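Local structure of 3-phytase (Klebsiella pneumoniae, 2WNH) at residues E36-E39 with P45-E48; V274-S279 with G332-R337. The protein probably removes phosphate from phytate (inositol hexakisphosphate), as a 3-phytase of the histidine acid phosphatase family. The protein carries 3 engineered substitutions. All coordinates share one frame; numbering follows the deposited sequence.

Contact 1 (E36-E39 with P45-E48)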
loop_
_atom_site.group_PDB
_atom_site.type_symbol
_atom_site.label_atom_id
_atom_site.label_comp_id
_atom_site.label_asym_id
_atom_site.label_seq_id
_atom_site.Cartn_x
_atom_site.Cartn_y
_atom_site.Cartn_z
ATOM N N GLU B 36 -35.058 25.754 15.871
ATOM C CA GLU B 36 -36.164 26.648 16.243
ATOM C C GLU B 36 -36.724 26.264 17.601
ATOM O O GLU B 36 -36.897 27.117 18.477
ATOM C CB GLU B 36 -37.289 26.577 15.213
ATOM C CG GLU B 36 -37.067 27.389 13.952
ATOM C CD GLU B 36 -38.248 27.327 12.970
ATOM O OE1 GLU B 36 -39.152 26.462 13.120
ATOM O OE2 GLU B 36 -38.262 28.151 12.030
ATOM N N ALA B 37 -36.993 24.970 17.766
ATOM C CA ALA B 37 -37.607 24.432 18.975
ATOM C C ALA B 37 -36.715 24.548 20.202
ATOM O O ALA B 37 -37.176 24.969 21.261
ATOM C CB ALA B 37 -38.026 22.977 18.767
ATOM N N ILE B 38 -35.449 24.148 20.070
ATOM C CA ILE B 38 -34.565 24.101 21.222
ATOM C C ILE B 38 -34.141 25.506 21.647
ATOM O O ILE B 38 -33.964 25.759 22.826
ATOM C CB ILE B 38 -33.344 23.137 21.017
ATOM C CG1 ILE B 38 -32.372 23.649 19.936
ATOM C CG2 ILE B 38 -33.850 21.700 20.735
ATOM C CD1 ILE B 38 -31.144 22.727 19.725
ATOM N N GLU B 39 -33.994 26.407 20.682
ATOM C CA GLU B 39 -33.638 27.785 21.004
ATOM C C GLU B 39 -34.810 28.491 21.679
ATOM O O GLU B 39 -34.600 29.268 22.613
ATOM C CB GLU B 39 -33.145 28.529 19.767
ATOM C CG GLU B 39 -31.742 28.069 19.375
ATOM C CD GLU B 39 -31.145 28.820 18.200
ATOM O OE1 GLU B 39 -31.867 29.556 17.476
ATOM O OE2 GLU B 39 -29.933 28.639 17.977
ATOM N N PRO B 45 -29.627 31.232 21.956
ATOM C CA PRO B 45 -29.081 30.568 20.773
ATOM C C PRO B 45 -28.172 29.409 21.152
ATOM O O PRO B 45 -27.485 29.455 22.186
ATOM C CB PRO B 45 -28.260 31.670 20.102
ATOM C CG PRO B 45 -27.809 32.531 21.263
ATOM C CD PRO B 45 -28.980 32.541 22.200
ATOM N N TRP B 46 -28.190 28.371 20.313
ATOM C CA TRP B 46 -27.313 27.227 20.461
ATOM C C TRP B 46 -26.234 27.328 19.385
ATOM O O TRP B 46 -26.399 28.043 18.385
ATOM C CB TRP B 46 -28.095 25.931 20.280
ATOM C CG TRP B 46 -28.918 25.544 21.452
ATOM C CD1 TRP B 46 -29.824 26.335 22.125
ATOM C CD2 TRP B 46 -28.973 24.256 22.074
ATOM N NE1 TRP B 46 -30.407 25.617 23.146
ATOM C CE2 TRP B 46 -29.908 24.342 23.139
ATOM C CE3 TRP B 46 -28.312 23.040 21.854
ATOM C CZ2 TRP B 46 -30.209 23.253 23.966
ATOM C CZ3 TRP B 46 -28.608 21.950 22.687
ATOM C CH2 TRP B 46 -29.549 22.063 23.725
ATOM N N THR B 47 -25.141 26.608 19.603
ATOM C CA THR B 47 -24.005 26.625 18.690
ATOM C C THR B 47 -24.426 26.407 17.241
ATOM O O THR B 47 -25.257 25.545 16.941
ATOM C CB THR B 47 -22.983 25.559 19.095
ATOM O OG1 THR B 47 -22.551 25.818 20.436
ATOM C CG2 THR B 47 -21.764 25.530 18.143
ATOM N N GLU B 48 -23.860 27.230 16.366
ATOM C CA GLU B 48 -23.962 27.091 14.925
ATOM C C GLU B 48 -22.759 26.268 14.495
ATOM O O GLU B 48 -21.623 26.657 14.763
ATOM C CB GLU B 48 -23.920 28.468 14.264
ATOM C CG GLU B 48 -25.135 29.334 14.582
ATOM C CD GLU B 48 -26.377 28.905 13.825
ATOM O OE1 GLU B 48 -26.253 28.115 12.855
ATOM O OE2 GLU B 48 -27.487 29.356 14.199
HETATM O O HOH W 1 -28.290 30.343 16.579
#
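Glu39 accepts the backbone N-H of Trp46 and also touches its indole. The Trp46 N-H points almost straight at Glu39 OE2, with N to OE2 2.9 Å and an angle of 171° at the hydrogen. The donor comes from the anti side of the carboxylate and lies 31° out of its plane. Beyond CG the Glu39 chain is extended (chi2 -177°), which carries the carboxylate out to the loop. Glu39 CG passes 3.8 Å from Trp46 CD1. The apolar half of the contact is Ile38 on Trp46. Ile38 CD1 lies over one face of the indole, 3.7 Å from the centroid of the six-membered ring, a CH-pi contact. Ile38 CD1 is 3.5 Å from Trp46 CD2. A water lies 2.7 Å from both Glu39 OE2 and Glu48 OE2, between two carboxylates whose OE2 atoms are 4.6 Å apart. Arg35 forms a salt bridge with Glu39 OE2 and probably offsets part of this negative charge. Trp46 NE1 bonds to Thr42 OG1, which fixes the indole to the same helix. The loop thus folds back on helix 32-42 just after leaving it. Ile38 and Trp46 also pack on helix 204-219, and Trp229 meets Trp46 edge-to-face.

Contact 2 (V274-S279 with G332-R337); sequences VKPEAS and GERYLR. Engineered in segment 274-279: Ser279 (natural residue Asn).
Arg334 reaches Pro276 by an extended side chain. Its CG stands opposite the carbonyl carbon (chi1 -72°), and the chain then runs out straight to NE (chi2 166°). This sets one face of the guanidinium against the proline ring. Pro276 CG sits over that face, toward its rim, 3.3 Å from Arg334 NH1 and 3.5 Å from Arg334 CZ. At the edge of the group, in its plane, a water accepts from Arg334 NH1 at 3.1 Å. The same water donates to Glu277 OE2 at 2.9 Å, so it links the turn to the strand. The main polar partner of Arg334 is Glu17, whose salt bridge with NE probably limits rotation of the group. Farther along the strand, Leu336 CD1 touches both methyls of Val274, with Val274 CG2 the nearer at 3.8 Å. This pair is buried, and Ile385 and Leu388 of helix 381-388 pack against it. Lys275 to Ala278 form a type II beta turn with Pro276 at its second position and Glu277, at positive phi, at its third. The arrangement is a helix-to-strand connection, from helix 256-274 to strand 284-289, against the mixed sheet of the alpha/beta part of the histidine phosphatase fold.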
loop_
_atom_site.group_PDB
_atom_site.type_symbol
_atom_site.label_atom_id
_atom_site.label_comp_id
_atom_site.label_asym_id
_atom_site.label_seq_id
_atom_site.Cartn_x
_atom_site.Cartn_y
_atom_site.Cartn_z
ATOM N N VAL B 274 -33.735 -10.441 2.053
ATOM C CA VAL B 274 -32.803 -11.415 2.648
ATOM C C VAL B 274 -33.142 -12.846 2.227
ATOM O O VAL B 274 -32.385 -13.781 2.467
ATOM C CB VAL B 274 -32.706 -11.267 4.209
ATOM C CG1 VAL B 274 -33.919 -11.939 4.908
ATOM C CG2 VAL B 274 -31.371 -11.825 4.719
ATOM N N LYS B 275 -34.313 -13.003 1.619
ATOM C CA LYS B 275 -34.720 -14.273 1.064
ATOM C C LYS B 275 -33.979 -14.560 -0.228
ATOM O O LYS B 275 -33.585 -13.630 -0.953
ATOM C CB LYS B 275 -36.220 -14.283 0.811
ATOM C CG LYS B 275 -37.027 -14.423 2.061
ATOM C CD LYS B 275 -38.492 -14.370 1.723
ATOM C CE LYS B 275 -39.300 -14.206 2.985
ATOM N NZ LYS B 275 -40.463 -13.314 2.736
ATOM N N PRO B 276 -33.765 -15.853 -0.531
ATOM C CA PRO B 276 -33.210 -16.126 -1.838
ATOM C C PRO B 276 -34.172 -15.607 -2.917
ATOM O O PRO B 276 -35.345 -15.351 -2.653
ATOM C CB PRO B 276 -33.108 -17.658 -1.856
ATOM C CG PRO B 276 -33.009 -18.040 -0.414
ATOM C CD PRO B 276 -33.969 -17.087 0.248
ATOM N N GLU B 277 -33.647 -15.393 -4.103
ATOM C CA GLU B 277 -34.451 -14.972 -5.257
ATOM C C GLU B 277 -34.863 -13.486 -5.192
ATOM O O GLU B 277 -35.687 -13.032 -5.975
ATOM C CB GLU B 277 -35.654 -15.921 -5.525
ATOM C CG GLU B 277 -35.489 -17.428 -5.116
ATOM C CD GLU B 277 -34.174 -18.130 -5.586
ATOM O OE1 GLU B 277 -33.333 -17.534 -6.308
ATOM O OE2 GLU B 277 -33.991 -19.318 -5.217
ATOM N N ALA B 278 -34.260 -12.735 -4.264
ATOM C CA ALA B 278 -34.477 -11.285 -4.170
ATOM C C ALA B 278 -33.981 -10.563 -5.410
ATOM O O ALA B 278 -33.004 -10.984 -6.035
ATOM C CB ALA B 278 -33.771 -10.737 -2.959
ATOM N N SER B 279 -34.654 -9.469 -5.766
ATOM C CA SER B 279 -34.129 -8.505 -6.732
ATOM C C SER B 279 -33.844 -7.198 -5.984
ATOM O O SER B 279 -34.704 -6.713 -5.229
ATOM C CB SER B 279 -35.124 -8.247 -7.870
ATOM O OG SER B 279 -34.680 -7.156 -8.667
ATOM N N GLY B 332 -26.767 -27.486 3.417
ATOM C CA GLY B 332 -27.525 -26.508 2.635
ATOM C C GLY B 332 -28.662 -25.849 3.410
ATOM O O GLY B 332 -29.407 -25.047 2.845
ATOM N N GLU B 333 -28.807 -26.181 4.693
ATOM C CA GLU B 333 -29.878 -25.579 5.509
ATOM C C GLU B 333 -29.602 -24.097 5.817
ATOM O O GLU B 333 -28.480 -23.760 6.200
ATOM C CB GLU B 333 -30.040 -26.338 6.835
ATOM C CG GLU B 333 -31.381 -26.118 7.551
ATOM C CD GLU B 333 -32.598 -26.647 6.777
ATOM O OE1 GLU B 333 -32.533 -27.762 6.201
ATOM O OE2 GLU B 333 -33.631 -25.940 6.757
ATOM N N ARG B 334 -30.630 -23.248 5.692
ATOM C CA ARG B 334 -30.460 -21.808 5.837
ATOM C C ARG B 334 -30.925 -21.278 7.196
ATOM O O ARG B 334 -31.869 -21.808 7.820
ATOM C CB ARG B 334 -31.153 -21.074 4.699
ATOM C CG ARG B 334 -30.397 -21.252 3.389
ATOM C CD ARG B 334 -31.210 -20.825 2.216
ATOM N NE ARG B 334 -30.332 -20.502 1.094
ATOM C CZ ARG B 334 -30.662 -20.647 -0.192
ATOM N NH1 ARG B 334 -31.845 -21.165 -0.532
ATOM N NH2 ARG B 334 -29.798 -20.294 -1.142
ATOM N N TYR B 335 -30.213 -20.241 7.642
ATOM C CA TYR B 335 -30.399 -19.600 8.934
ATOM C C TYR B 335 -30.370 -18.093 8.753
ATOM O O TYR B 335 -29.833 -17.602 7.783
ATOM C CB TYR B 335 -29.267 -19.992 9.876
ATOM C CG TYR B 335 -29.355 -21.421 10.331
ATOM C CD1 TYR B 335 -28.927 -22.464 9.495
ATOM C CD2 TYR B 335 -29.870 -21.744 11.602
ATOM C CE1 TYR B 335 -29.000 -23.802 9.909
ATOM C CE2 TYR B 335 -29.949 -23.072 12.019
ATOM C CZ TYR B 335 -29.520 -24.086 11.167
ATOM O OH TYR B 335 -29.595 -25.402 11.559
ATOM N N LEU B 336 -30.945 -17.378 9.709
ATOM C CA LEU B 336 -30.921 -15.931 9.723
ATOM C C LEU B 336 -30.206 -15.461 10.989
ATOM O O LEU B 336 -30.373 -16.052 12.051
ATOM C CB LEU B 336 -32.357 -15.404 9.676
ATOM C CG LEU B 336 -32.541 -13.904 9.497
ATOM C CD1 LEU B 336 -32.108 -13.485 8.096
ATOM C CD2 LEU B 336 -33.995 -13.500 9.769
ATOM N N ARG B 337 -29.379 -14.425 10.844
ATOM C CA ARG B 337 -28.801 -13.697 11.972
ATOM C C ARG B 337 -29.321 -12.270 11.906
ATOM O O ARG B 337 -29.384 -11.671 10.824
ATOM C CB ARG B 337 -27.272 -13.719 11.866
ATOM C CG ARG B 337 -26.578 -12.944 12.948
ATOM C CD ARG B 337 -25.097 -13.167 12.882
ATOM N NE ARG B 337 -24.428 -12.416 13.928
ATOM C CZ ARG B 337 -23.392 -11.615 13.724
ATOM N NH1 ARG B 337 -22.907 -11.439 12.495
ATOM N NH2 ARG B 337 -22.848 -10.988 14.758
HETATM O O HOH W 2 -32.328 -21.097 -3.553
#

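Contact 1 and contact 2 lie on opposite sides of the chain's centre. Their centres are about 46 Å apart, and their nearest atoms are about 34 Å apart. They follow in series along the chain, since contact 1 closes well before contact 2 opens. Contact 1 is local and joins helix 32-42 to the loop that follows it, among helices. Contact 2 joins the loop after helix 256-274 to strand 334-342 of the large mixed sheet. The two share no helix or strand, though all four segments belong to the histidine phosphatase part of the sequence. They therefore belong to separate regions of one chain, one helical and one built on the sheet.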